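Local coordinates for protein nitric oxide dioxygenase (Rhodothermus marinus DSM 4252, PDB 6WK3) that binds heme in a globin fold, is probably a nitric oxide dioxygenase by nature, and in this engineered form serves as a carbene transferase, at residues Y33-L36 against F37-P41; L62-A65 against R66-N70; V82-H85 against A86-G89; V98-C101 against L102-I106. The protein carries 1 engineered substitution. All coordinates share one frame; numbering follows the deposited sequence.

Contact 1 of 4, residues Y33-L36 against F37-P41; sequences YRLL and FERYP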
loop_
_atom_site.group_PDB
_atom_site.type_symbol
_atom_site.label_atom_id
_atom_site.label_comp_id
_atom_site.label_asym_id
_atom_site.label_seq_id
_atom_site.Cartn_x
_atom_site.Cartn_y
_atom_site.Cartn_z
ATOM N N TYR A 33 -15.848 7.841 -8.422
ATOM C CA TYR A 33 -14.964 8.652 -7.590
ATOM C C TYR A 33 -15.400 10.114 -7.559
ATOM O O TYR A 33 -15.261 10.782 -6.528
ATOM C CB TYR A 33 -13.517 8.543 -8.075
ATOM C CG TYR A 33 -12.586 9.519 -7.378
ATOM C CD1 TYR A 33 -12.183 9.306 -6.064
ATOM C CD2 TYR A 33 -12.133 10.666 -8.024
ATOM C CE1 TYR A 33 -11.345 10.194 -5.418
ATOM C CE2 TYR A 33 -11.297 11.565 -7.382
ATOM C CZ TYR A 33 -10.906 11.322 -6.080
ATOM O OH TYR A 33 -10.071 12.206 -5.434
ATOM N N ARG A 34 -15.919 10.634 -8.677
ATOM C CA ARG A 34 -16.372 12.025 -8.690
ATOM C C ARG A 34 -17.591 12.216 -7.802
ATOM O O ARG A 34 -17.693 13.219 -7.087
ATOM C CB ARG A 34 -16.671 12.477 -10.119
ATOM C CG ARG A 34 -15.417 12.550 -10.967
ATOM C CD ARG A 34 -15.693 12.942 -12.404
ATOM N NE ARG A 34 -14.478 12.785 -13.196
ATOM C CZ ARG A 34 -14.360 11.994 -14.256
ATOM N NH1 ARG A 34 -15.401 11.289 -14.690
ATOM N NH2 ARG A 34 -13.200 11.922 -14.893
ATOM N N LEU A 35 -18.520 11.261 -7.825
ATOM C CA LEU A 35 -19.658 11.322 -6.917
ATOM C C LEU A 35 -19.204 11.236 -5.466
ATOM O O LEU A 35 -19.782 11.884 -4.588
ATOM C CB LEU A 35 -20.644 10.204 -7.244
ATOM C CG LEU A 35 -21.258 10.263 -8.643
ATOM C CD1 LEU A 35 -22.225 9.102 -8.852
ATOM C CD2 LEU A 35 -21.956 11.590 -8.867
ATOM N N LEU A 36 -18.165 10.444 -5.193
ATOM C CA LEU A 36 -17.637 10.360 -3.835
ATOM C C LEU A 36 -16.922 11.649 -3.444
ATOM O O LEU A 36 -17.039 12.110 -2.301
ATOM C CB LEU A 36 -16.700 9.153 -3.717
ATOM C CG LEU A 36 -16.101 8.812 -2.352
ATOM C CD1 LEU A 36 -17.108 8.093 -1.480
ATOM C CD2 LEU A 36 -14.835 7.977 -2.516
ATOM N N PHE A 37 -16.180 12.244 -4.385
ATOM C CA PHE A 37 -15.504 13.515 -4.136
ATOM C C PHE A 37 -16.497 14.596 -3.720
ATOM O O PHE A 37 -16.236 15.363 -2.786
ATOM C CB PHE A 37 -14.735 13.933 -5.396
ATOM C CG PHE A 37 -13.782 15.092 -5.200
ATOM C CD1 PHE A 37 -14.248 16.395 -5.074
ATOM C CD2 PHE A 37 -12.408 14.881 -5.189
ATOM C CE1 PHE A 37 -13.365 17.460 -4.910
ATOM C CE2 PHE A 37 -11.520 15.943 -5.033
ATOM C CZ PHE A 37 -12.000 17.232 -4.891
ATOM N N GLU A 38 -17.649 14.663 -4.388
ATOM C CA GLU A 38 -18.584 15.753 -4.150
ATOM C C GLU A 38 -19.621 15.456 -3.072
ATOM O O GLU A 38 -20.170 16.397 -2.493
ATOM C CB GLU A 38 -19.283 16.140 -5.459
ATOM C CG GLU A 38 -20.374 15.204 -5.915
ATOM C CD GLU A 38 -20.791 15.453 -7.361
ATOM O OE1 GLU A 38 -19.905 15.719 -8.205
ATOM O OE2 GLU A 38 -22.006 15.376 -7.653
ATOM N N ARG A 39 -19.897 14.190 -2.769
ATOM C CA ARG A 39 -20.898 13.905 -1.748
ATOM C C ARG A 39 -20.303 13.732 -0.359
ATOM O O ARG A 39 -20.985 14.012 0.635
ATOM C CB ARG A 39 -21.695 12.658 -2.121
ATOM C CG ARG A 39 -22.585 12.846 -3.329
ATOM C CD ARG A 39 -23.289 11.552 -3.688
ATOM N NE ARG A 39 -23.874 11.609 -5.023
ATOM C CZ ARG A 39 -24.621 10.646 -5.550
ATOM N NH1 ARG A 39 -24.877 9.544 -4.855
ATOM N NH2 ARG A 39 -25.114 10.786 -6.771
ATOM N N TYR A 40 -19.054 13.287 -0.263
ATOM C CA TYR A 40 -18.402 13.029 1.023
ATOM C C TYR A 40 -16.990 13.580 0.973
ATOM O O TYR A 40 -16.017 12.840 0.783
ATOM C CB TYR A 40 -18.417 11.536 1.352
ATOM C CG TYR A 40 -19.809 10.968 1.295
ATOM C CD1 TYR A 40 -20.702 11.176 2.336
ATOM C CD2 TYR A 40 -20.247 10.256 0.185
ATOM C CE1 TYR A 40 -21.985 10.672 2.287
ATOM C CE2 TYR A 40 -21.529 9.754 0.123
ATOM C CZ TYR A 40 -22.393 9.964 1.177
ATOM O OH TYR A 40 -23.670 9.460 1.126
ATOM N N PRO A 41 -16.840 14.896 1.148
ATOM C CA PRO A 41 -15.509 15.512 1.022
ATOM C C PRO A 41 -14.499 15.027 2.044
ATOM O O PRO A 41 -13.293 15.146 1.798
ATOM C CB PRO A 41 -15.803 17.010 1.195
ATOM C CG PRO A 41 -17.246 17.162 0.842
ATOM C CD PRO A 41 -17.902 15.901 1.315
#
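Y33 and F37, one helical turn apart, meet through the phenol hydroxyl: Y33 OH sits at the edge of the F37 ring, near its plane and 3.6 Å from F37 CD2. CG anti to N in both (chi1 172° in Y33, -169° in F37) brings the end of the Y33 ring up to F37 CD2, the side chains crossing at a slant. The Y33 ring also packs edge-to-face on F47. On another flank L35 and R39 run alongside each other. L35 CD1 lies over one face of the guanidinium, and L35 CD2 is 3.9 Å from R39 NH2; the extended R39 chain carries its charge on to D104 and E100. This is the last turn of helix 18-39, the B helix of the globin fold. Its final i to i-4 bond runs from Y40 N to L36 O (3.1 Å), and Y40 is the first residue to leave helical angles. E38 puts CG between its own N and carbonyl carbon (chi1 76°), which brings CG to 3.5 Å from R34 O, the chain then running extended. On the buried side, L36 CD1 approaches Y40 CD2 at 4.2 Å, the two side chains roughly perpendicular, while L36 also touches V98.

Contact 2 of 4, residues L62-A65 against R66-N70; sequences LAYA and RSIDN
Y64 and I68 make the main apolar contact, with the I68 CD1 methyl set against the outer end of the phenol ring. CD1 is 3.7 Å from Y64 CZ and equally near CE1, and it lies 4.1 Å from the ring centroid, an off-centre CH-pi contact. Y64 keeps CG anti to its backbone N (chi1 -178°) and I68 does the same with CG1, which brings I68 CD1 to the CE1 and CZ end of the ring, the two side chains slanting across one another. I68 CG2, the shorter branch, stays by the backbone near A65 O.

Apolar and charged groups meet at L62 and R66, which lie alongside and point the same way. L62 CD1 rests over one face of the R66 guanidinium, and CD2 comes within 3.8 Å of R66 NH2. The extended R66 chain brings NE and NH2 alongside L62 CG and its methyls, while R66 CG packs on L62 O. NH2 is hydrogen-bonded beyond the segment to Q22 of helix 18-39. The phenol OH of Y64 is hydrogen-bonded to A125 O of helix 116-145.

Among backbone bonds, R66 N to L62 O (2.9 Å, 154°) is regular. The next, S67 N to Y64 O at 3.2 Å, is weak and spans only three residues, and I68 N, although 3.0 Å from Y64 O, has too poor an angle to bond. The helical pattern therefore runs out here: this is the C-terminal end of helix 50-66, the globin E helix, as the chain turns into the loop that leads to the F helix.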
loop_
_atom_site.group_PDB
_atom_site.type_symbol
_atom_site.label_atom_id
_atom_site.label_comp_id
_atom_site.label_asym_id
_atom_site.label_seq_id
_atom_site.Cartn_x
_atom_site.Cartn_y
_atom_site.Cartn_z
ATOM N N LEU A 62 -13.739 -5.349 -13.323
ATOM C CA LEU A 62 -13.725 -6.290 -14.437
ATOM C C LEU A 62 -13.264 -7.675 -13.989
ATOM O O LEU A 62 -13.921 -8.682 -14.273
ATOM C CB LEU A 62 -12.827 -5.758 -15.550
ATOM C CG LEU A 62 -12.867 -6.508 -16.878
ATOM C CD1 LEU A 62 -14.302 -6.759 -17.315
ATOM C CD2 LEU A 62 -12.112 -5.712 -17.928
ATOM N N ALA A 63 -12.133 -7.744 -13.283
ATOM C CA ALA A 63 -11.617 -9.038 -12.849
ATOM C C ALA A 63 -12.592 -9.734 -11.905
ATOM O O ALA A 63 -12.812 -10.943 -12.008
ATOM C CB ALA A 63 -10.249 -8.866 -12.183
ATOM N N TYR A 64 -13.195 -8.976 -10.989
ATOM C CA TYR A 64 -14.149 -9.546 -10.043
ATOM C C TYR A 64 -15.367 -10.109 -10.760
ATOM O O TYR A 64 -15.867 -11.181 -10.406
ATOM C CB TYR A 64 -14.564 -8.472 -9.042
ATOM C CG TYR A 64 -15.513 -8.917 -7.954
ATOM C CD1 TYR A 64 -15.347 -10.136 -7.301
ATOM C CD2 TYR A 64 -16.561 -8.099 -7.557
ATOM C CE1 TYR A 64 -16.211 -10.522 -6.282
ATOM C CE2 TYR A 64 -17.424 -8.474 -6.553
ATOM C CZ TYR A 64 -17.248 -9.681 -5.918
ATOM O OH TYR A 64 -18.116 -10.038 -4.917
ATOM N N ALA A 65 -15.865 -9.394 -11.767
ATOM C CA ALA A 65 -17.005 -9.890 -12.527
ATOM C C ALA A 65 -16.624 -11.118 -13.347
ATOM O O ALA A 65 -17.433 -12.036 -13.508
ATOM C CB ALA A 65 -17.558 -8.777 -13.419
ATOM N N ARG A 66 -15.392 -11.160 -13.859
ATOM C CA ARG A 66 -14.918 -12.320 -14.606
ATOM C C ARG A 66 -14.696 -13.536 -13.714
ATOM O O ARG A 66 -14.544 -14.649 -14.226
ATOM C CB ARG A 66 -13.605 -11.992 -15.318
ATOM C CG ARG A 66 -13.699 -11.018 -16.480
ATOM C CD ARG A 66 -12.550 -11.272 -17.437
ATOM N NE ARG A 66 -12.163 -10.097 -18.207
ATOM C CZ ARG A 66 -12.529 -9.879 -19.465
ATOM N NH1 ARG A 66 -13.301 -10.755 -20.098
ATOM N NH2 ARG A 66 -12.122 -8.783 -20.094
ATOM N N SER A 67 -14.646 -13.348 -12.400
ATOM C CA SER A 67 -14.312 -14.420 -11.475
ATOM C C SER A 67 -15.339 -14.501 -10.356
ATOM O O SER A 67 -15.019 -14.910 -9.240
ATOM C CB SER A 67 -12.905 -14.224 -10.913
ATOM O OG SER A 67 -12.671 -15.067 -9.797
ATOM N N ILE A 68 -16.579 -14.101 -10.643
ATOM C CA ILE A 68 -17.616 -14.095 -9.622
ATOM C C ILE A 68 -17.999 -15.511 -9.195
ATOM O O ILE A 68 -18.521 -15.695 -8.091
ATOM C CB ILE A 68 -18.835 -13.294 -10.125
ATOM C CG1 ILE A 68 -19.785 -12.954 -8.974
ATOM C CG2 ILE A 68 -19.567 -14.048 -11.218
ATOM C CD1 ILE A 68 -19.148 -12.145 -7.872
ATOM N N ASP A 69 -17.734 -16.525 -10.030
ATOM C CA ASP A 69 -17.997 -17.905 -9.620
ATOM C C ASP A 69 -16.901 -18.462 -8.719
ATOM O O ASP A 69 -17.168 -19.367 -7.919
ATOM C CB ASP A 69 -18.158 -18.812 -10.843
ATOM C CG ASP A 69 -19.401 -18.486 -11.663
ATOM O OD1 ASP A 69 -20.406 -18.005 -11.091
ATOM O OD2 ASP A 69 -19.363 -18.706 -12.892
ATOM N N ASN A 70 -15.672 -17.958 -8.832
ATOM C CA ASN A 70 -14.563 -18.376 -7.976
ATOM C C ASN A 70 -13.870 -17.134 -7.432
ATOM O O ASN A 70 -12.836 -16.699 -7.957
ATOM C CB ASN A 70 -13.585 -19.278 -8.731
ATOM C CG ASN A 70 -12.438 -19.762 -7.856
ATOM O OD1 ASN A 70 -12.435 -19.553 -6.639
ATOM N ND2 ASN A 70 -11.459 -20.415 -8.474
#

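Contact 3 of 4, residues V82-H85 against A86-G89; sequences VLSH and ARAG. With HEM (protoporphyrin IX containing Fe), chain E.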
loop_
_atom_site.group_PDB
_atom_site.type_symbol
_atom_site.label_atom_id
_atom_site.label_comp_id
_atom_site.label_asym_id
_atom_site.label_seq_id
_atom_site.Cartn_x
_atom_site.Cartn_y
_atom_site.Cartn_z
ATOM N N VAL A 82 -6.654 -4.875 0.604
ATOM C CA VAL A 82 -6.695 -4.781 2.060
ATOM C C VAL A 82 -5.570 -3.887 2.565
ATOM O O VAL A 82 -5.784 -2.992 3.390
ATOM C CB VAL A 82 -6.619 -6.187 2.684
ATOM C CG1 VAL A 82 -6.220 -6.104 4.159
ATOM C CG2 VAL A 82 -7.943 -6.915 2.512
ATOM N N LEU A 83 -4.353 -4.115 2.071
ATOM C CA LEU A 83 -3.201 -3.392 2.592
ATOM C C LEU A 83 -3.169 -1.960 2.084
ATOM O O LEU A 83 -2.753 -1.056 2.817
ATOM C CB LEU A 83 -1.917 -4.139 2.232
ATOM C CG LEU A 83 -1.900 -5.568 2.781
ATOM C CD1 LEU A 83 -0.802 -6.395 2.149
ATOM C CD2 LEU A 83 -1.755 -5.551 4.297
ATOM N N SER A 84 -3.617 -1.731 0.847
ATOM C CA SER A 84 -3.791 -0.366 0.363
ATOM C C SER A 84 -4.794 0.394 1.225
ATOM O O SER A 84 -4.529 1.520 1.658
ATOM C CB SER A 84 -4.233 -0.381 -1.100
ATOM O OG SER A 84 -3.254 -0.998 -1.921
ATOM N N HIS A 85 -5.949 -0.213 1.500
ATOM C CA HIS A 85 -6.956 0.453 2.322
ATOM C C HIS A 85 -6.417 0.766 3.708
ATOM O O HIS A 85 -6.594 1.876 4.221
ATOM C CB HIS A 85 -8.203 -0.417 2.437
ATOM C CG HIS A 85 -9.020 -0.452 1.194
ATOM N ND1 HIS A 85 -10.064 -1.334 1.015
ATOM C CD2 HIS A 85 -8.945 0.282 0.062
ATOM C CE1 HIS A 85 -10.599 -1.138 -0.177
ATOM N NE2 HIS A 85 -9.939 -0.160 -0.772
ATOM N N ALA A 86 -5.777 -0.215 4.342
ATOM C CA ALA A 86 -5.243 0.001 5.681
ATOM C C ALA A 86 -4.164 1.074 5.668
ATOM O O ALA A 86 -4.049 1.862 6.613
ATOM C CB ALA A 86 -4.701 -1.312 6.247
ATOM N N ARG A 87 -3.365 1.121 4.598
ATOM C CA ARG A 87 -2.360 2.170 4.464
ATOM C C ARG A 87 -3.001 3.553 4.463
ATOM O O ARG A 87 -2.466 4.489 5.062
ATOM C CB ARG A 87 -1.546 1.955 3.188
ATOM C CG ARG A 87 -0.476 3.007 2.944
ATOM C CD ARG A 87 0.452 2.603 1.806
ATOM N NE ARG A 87 -0.262 2.449 0.542
ATOM C CZ ARG A 87 0.279 1.961 -0.571
ATOM N NH1 ARG A 87 1.549 1.573 -0.581
ATOM N NH2 ARG A 87 -0.447 1.861 -1.676
ATOM N N ALA A 88 -4.155 3.701 3.812
ATOM C CA ALA A 88 -4.797 5.003 3.684
ATOM C C ALA A 88 -5.800 5.304 4.791
ATOM O O ALA A 88 -6.306 6.428 4.851
ATOM C CB ALA A 88 -5.497 5.119 2.329
ATOM N N GLY A 89 -6.100 4.347 5.662
ATOM C CA GLY A 89 -7.039 4.604 6.737
ATOM C C GLY A 89 -8.490 4.427 6.365
ATOM O O GLY A 89 -9.360 5.044 6.989
HETATM C CHA HEM E . -7.457 1.492 -3.370
HETATM C CHB HEM E . -11.014 -1.523 -4.756
HETATM C CHC HEM E . -13.674 0.264 -1.128
HETATM C CHD HEM E . -10.726 4.124 -0.944
HETATM C C1A HEM E . -8.147 0.486 -4.018
HETATM C C2A HEM E . -7.622 -0.405 -5.029
HETATM C C3A HEM E . -8.599 -1.230 -5.415
HETATM C C4A HEM E . -9.787 -0.903 -4.660
HETATM C CMA HEM E . -8.484 -2.340 -6.478
HETATM C CAA HEM E . -6.180 -0.403 -5.569
HETATM C CBA HEM E . -5.348 -1.343 -4.705
HETATM C CGA HEM E . -3.984 -1.516 -5.318
HETATM O O1A HEM E . -3.042 -0.798 -4.902
HETATM O O2A HEM E . -3.833 -2.373 -6.226
HETATM C C1B HEM E . -12.045 -1.352 -3.857
HETATM C C2B HEM E . -13.257 -2.140 -3.762
HETATM C C3B HEM E . -14.001 -1.633 -2.761
HETATM C C4B HEM E . -13.270 -0.520 -2.186
HETATM C CMB HEM E . -13.582 -3.323 -4.699
HETATM C CAB HEM E . -15.372 -2.104 -2.218
HETATM C CBB HEM E . -15.857 -3.333 -2.404
HETATM C C1C HEM E . -13.137 1.486 -0.773
HETATM C C2C HEM E . -13.670 2.394 0.215
HETATM C C3C HEM E . -12.882 3.471 0.267
HETATM C C4C HEM E . -11.787 3.281 -0.674
HETATM C CMC HEM E . -14.948 2.163 1.049
HETATM C CAC HEM E . -13.134 4.665 1.212
HETATM C CBC HEM E . -12.713 5.887 0.895
HETATM C C1D HEM E . -9.515 3.722 -1.475
HETATM C C2D HEM E . -8.219 4.364 -1.357
HETATM C C3D HEM E . -7.324 3.627 -2.039
HETATM C C4D HEM E . -8.014 2.493 -2.603
HETATM C CMD HEM E . -7.948 5.674 -0.583
HETATM C CAD HEM E . -5.812 3.875 -2.233
HETATM C CBD HEM E . -5.058 3.557 -0.948
HETATM C CGD HEM E . -3.591 3.340 -1.229
HETATM O O1D HEM E . -3.235 2.953 -2.375
HETATM O O2D HEM E . -2.777 3.540 -0.288
HETATM N NA HEM E . -9.471 0.151 -3.820
HETATM N NB HEM E . -12.089 -0.381 -2.880
HETATM N NC HEM E . -11.993 2.063 -1.290
HETATM N ND HEM E . -9.339 2.591 -2.241
HETATM FE FE HEM E . -10.766 1.176 -2.638
#
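H85 NE2 binds the heme iron at 2.4 Å as its axial ligand, and R87, two residues on, grips a propionate of the same heme. The imidazole meets the porphyrin by its edge, with CE1 and CD2 lying above the pyrrole nitrogens NB and ND. R87 presents the edge of its guanidinium to the carboxylate: NE gives a bond to O2D (2.9 Å, 155°) and NH2 one to O1D (3.1 Å, 159°). A bend at chi3 (61°) in an otherwise extended chain turns both donors toward this one group. S84 OG lies 3.0 Å from O1A of the other propionate, but R80 O competes for its proton. The segment ends helix 75-88, the proximal F helix of the globin fold, in a Schellman motif with G89 at positive phi; A88 CB still touches the propionate carbon CBD. Further out, H85 ND1 is held by E137 OE2 and more weakly by Y95 OH, which fixes the ring's rotation. R87 also crosses the dimer interface, its NH1 bonding S84 OG of the second subunit and a propionate oxygen of the other heme. A methionine here offers no N-H; this propionate would probably be held less firmly, though the second subunit's R87 remains.

Contact 4 of 4, residues V98-C101 against L102-I106; sequences VWEC and LRDAI. With HEM (protoporphyrin IX containing Fe), chain E.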
loop_
_atom_site.group_PDB
_atom_site.type_symbol
_atom_site.label_atom_id
_atom_site.label_comp_id
_atom_site.label_asym_id
_atom_site.label_seq_id
_atom_site.Cartn_x
_atom_site.Cartn_y
_atom_site.Cartn_z
ATOM N N VAL A 98 -19.298 4.275 -0.617
ATOM C CA VAL A 98 -18.778 3.933 -1.935
ATOM C C VAL A 98 -19.783 3.087 -2.707
ATOM O O VAL A 98 -19.863 3.181 -3.938
ATOM C CB VAL A 98 -17.410 3.240 -1.805
ATOM C CG1 VAL A 98 -16.995 2.590 -3.120
ATOM C CG2 VAL A 98 -16.372 4.249 -1.367
ATOM N N TRP A 99 -20.587 2.276 -2.018
ATOM C CA TRP A 99 -21.642 1.561 -2.729
ATOM C C TRP A 99 -22.676 2.532 -3.276
ATOM O O TRP A 99 -23.118 2.406 -4.424
ATOM C CB TRP A 99 -22.333 0.529 -1.839
ATOM C CG TRP A 99 -23.643 0.163 -2.456
ATOM C CD1 TRP A 99 -24.890 0.402 -1.951
ATOM C CD2 TRP A 99 -23.838 -0.451 -3.737
ATOM N NE1 TRP A 99 -25.846 -0.044 -2.830
ATOM C CE2 TRP A 99 -25.227 -0.570 -3.935
ATOM C CE3 TRP A 99 -22.972 -0.913 -4.734
ATOM C CZ2 TRP A 99 -25.769 -1.131 -5.087
ATOM C CZ3 TRP A 99 -23.514 -1.477 -5.872
ATOM C CH2 TRP A 99 -24.898 -1.580 -6.041
ATOM N N GLU A 100 -23.094 3.497 -2.452
ATOM C CA GLU A 100 -24.040 4.514 -2.901
ATOM C C GLU A 100 -23.560 5.177 -4.189
ATOM O O GLU A 100 -24.307 5.278 -5.169
ATOM C CB GLU A 100 -24.240 5.554 -1.795
ATOM C CG GLU A 100 -25.175 6.688 -2.163
ATOM C CD GLU A 100 -24.902 7.951 -1.364
ATOM O OE1 GLU A 100 -24.789 9.035 -1.979
ATOM O OE2 GLU A 100 -24.800 7.858 -0.120
ATOM N N CYS A 101 -22.294 5.601 -4.209
ATOM C CA CYS A 101 -21.735 6.248 -5.392
ATOM C C CYS A 101 -21.546 5.272 -6.544
ATOM O O CYS A 101 -21.675 5.665 -7.711
ATOM C CB CYS A 101 -20.408 6.920 -5.039
ATOM S SG CYS A 101 -20.544 8.114 -3.677
ATOM N N LEU A 102 -21.240 4.007 -6.245
ATOM C CA LEU A 102 -21.075 3.011 -7.300
ATOM C C LEU A 102 -22.415 2.639 -7.926
ATOM O O LEU A 102 -22.500 2.421 -9.142
ATOM C CB LEU A 102 -20.378 1.771 -6.738
ATOM C CG LEU A 102 -20.252 0.541 -7.640
ATOM C CD1 LEU A 102 -19.487 0.872 -8.910
ATOM C CD2 LEU A 102 -19.584 -0.608 -6.888
ATOM N N ARG A 103 -23.469 2.553 -7.113
ATOM C CA ARG A 103 -24.800 2.290 -7.651
ATOM C C ARG A 103 -25.201 3.363 -8.653
ATOM O O ARG A 103 -25.641 3.059 -9.767
ATOM C CB ARG A 103 -25.824 2.210 -6.516
ATOM C CG ARG A 103 -27.170 1.642 -6.941
ATOM C CD ARG A 103 -28.337 2.396 -6.319
ATOM N NE ARG A 103 -28.196 2.591 -4.879
ATOM C CZ ARG A 103 -28.170 3.781 -4.288
ATOM N NH1 ARG A 103 -28.270 4.884 -5.018
ATOM N NH2 ARG A 103 -28.040 3.873 -2.969
ATOM N N ASP A 104 -25.035 4.632 -8.276
ATOM C CA ASP A 104 -25.428 5.721 -9.161
ATOM C C ASP A 104 -24.477 5.860 -10.347
ATOM O O ASP A 104 -24.890 6.329 -11.414
ATOM C CB ASP A 104 -25.521 7.027 -8.368
ATOM C CG ASP A 104 -26.601 6.975 -7.285
ATOM O OD1 ASP A 104 -27.569 6.194 -7.437
ATOM O OD2 ASP A 104 -26.482 7.707 -6.280
ATOM N N ALA A 105 -23.213 5.456 -10.192
ATOM C CA ALA A 105 -22.321 5.404 -11.346
ATOM C C ALA A 105 -22.814 4.387 -12.367
ATOM O O ALA A 105 -22.781 4.641 -13.576
ATOM C CB ALA A 105 -20.898 5.071 -10.905
ATOM N N ILE A 106 -23.283 3.229 -11.896
ATOM C CA ILE A 106 -23.825 2.222 -12.805
ATOM C C ILE A 106 -25.119 2.717 -13.443
ATOM O O ILE A 106 -25.329 2.554 -14.650
ATOM C CB ILE A 106 -24.020 0.887 -12.060
ATOM C CG1 ILE A 106 -22.662 0.281 -11.694
ATOM C CG2 ILE A 106 -24.815 -0.093 -12.912
ATOM C CD1 ILE A 106 -22.746 -0.967 -10.821
HETATM C CHA HEM E . -7.457 1.492 -3.370
HETATM C CHB HEM E . -11.014 -1.523 -4.756
HETATM C CHC HEM E . -13.674 0.264 -1.128
HETATM C CHD HEM E . -10.726 4.124 -0.944
HETATM C C1A HEM E . -8.147 0.486 -4.018
HETATM C C2A HEM E . -7.622 -0.405 -5.029
HETATM C C3A HEM E . -8.599 -1.230 -5.415
HETATM C C4A HEM E . -9.787 -0.903 -4.660
HETATM C CMA HEM E . -8.484 -2.340 -6.478
HETATM C CAA HEM E . -6.180 -0.403 -5.569
HETATM C CBA HEM E . -5.348 -1.343 -4.705
HETATM C CGA HEM E . -3.984 -1.516 -5.318
HETATM O O1A HEM E . -3.042 -0.798 -4.902
HETATM O O2A HEM E . -3.833 -2.373 -6.226
HETATM C C1B HEM E . -12.045 -1.352 -3.857
HETATM C C2B HEM E . -13.257 -2.140 -3.762
HETATM C C3B HEM E . -14.001 -1.633 -2.761
HETATM C C4B HEM E . -13.270 -0.520 -2.186
HETATM C CMB HEM E . -13.582 -3.323 -4.699
HETATM C CAB HEM E . -15.372 -2.104 -2.218
HETATM C CBB HEM E . -15.857 -3.333 -2.404
HETATM C C1C HEM E . -13.137 1.486 -0.773
HETATM C C2C HEM E . -13.670 2.394 0.215
HETATM C C3C HEM E . -12.882 3.471 0.267
HETATM C C4C HEM E . -11.787 3.281 -0.674
HETATM C CMC HEM E . -14.948 2.163 1.049
HETATM C CAC HEM E . -13.134 4.665 1.212
HETATM C CBC HEM E . -12.713 5.887 0.895
HETATM C C1D HEM E . -9.515 3.722 -1.475
HETATM C C2D HEM E . -8.219 4.364 -1.357
HETATM C C3D HEM E . -7.324 3.627 -2.039
HETATM C C4D HEM E . -8.014 2.493 -2.603
HETATM C CMD HEM E . -7.948 5.674 -0.583
HETATM C CAD HEM E . -5.812 3.875 -2.233
HETATM C CBD HEM E . -5.058 3.557 -0.948
HETATM C CGD HEM E . -3.591 3.340 -1.229
HETATM O O1D HEM E . -3.235 2.953 -2.375
HETATM O O2D HEM E . -2.777 3.540 -0.288
HETATM N NA HEM E . -9.471 0.151 -3.820
HETATM N NB HEM E . -12.089 -0.381 -2.880
HETATM N NC HEM E . -11.993 2.063 -1.290
HETATM N ND HEM E . -9.339 2.591 -2.241
HETATM FE FE HEM E . -10.766 1.176 -2.638
#
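R103 lies across W99, and its side chain runs from the indole to E100 and D104. CB sits over one face of the indole, 3.9 Å from the centroid of the six-membered ring, a CH-pi contact 21° off the normal. CG continues along the same face, 3.6 Å from W99 CZ2. Bends at chi2 and chi3 (-49°) then lift the chain, so that NE passes 4.1 Å from W99 NE1 and the guanidinium stands nearly perpendicular to the indole. At the tip one guanidinium face lies above E100 O, NH2 brushes E100 CG, and NH1 forms a salt bridge with D104 OD1 (2.8 Å, the hydrogen bond in it weak).

L102 comes to the indole from another direction: CD2 is at its edge, 4.0 Å from W99 CE3. Y126 of helix 116-145 also meets the ring. With an alanine here instead of W99, R103 CB and CG lose the flat surface they lie on, which would probably open a gap beside L102 and let that part of the arginine chain move more freely. V98 faces the heme, its CG2 3.5 Å from the methyl carbon CMC. All of this sits on helix 94-110, the globin G helix, with regular bonds such as R103 N to W99 O.

The carboxylates of E100 and D104 have OE1 and OD2 4.8 Å apart, and E100 OE2 is hydrogen-bonded to Y40 OH; their like charges are probably eased by the arginines around them, R103 on D104 and R39 of helix 18-39 on both.

In the fold
Contacts 1 and 4 belong together: their centres are 11 Å apart and they touch where helix 18-39 lies on helix 94-110, through the salt bridge from R39 NH1 to D104 OD2 (2.8 Å) and the packing of L36 N on C101 SG (3.7 Å). Contacts 3 and 4, with centres 21 Å apart, both reach the same heme, contact 3 through iron and propionates, contact 4 through a methyl group on the ring. The L36 side chain stays about 5 Å from a heme and that of Y64 about 6 Å. Contact 2 lies opposite contact 1 across the chain's centre, 26 Å away centre to centre. The R34 side chain is about 6 Å from that of copper-binding E51.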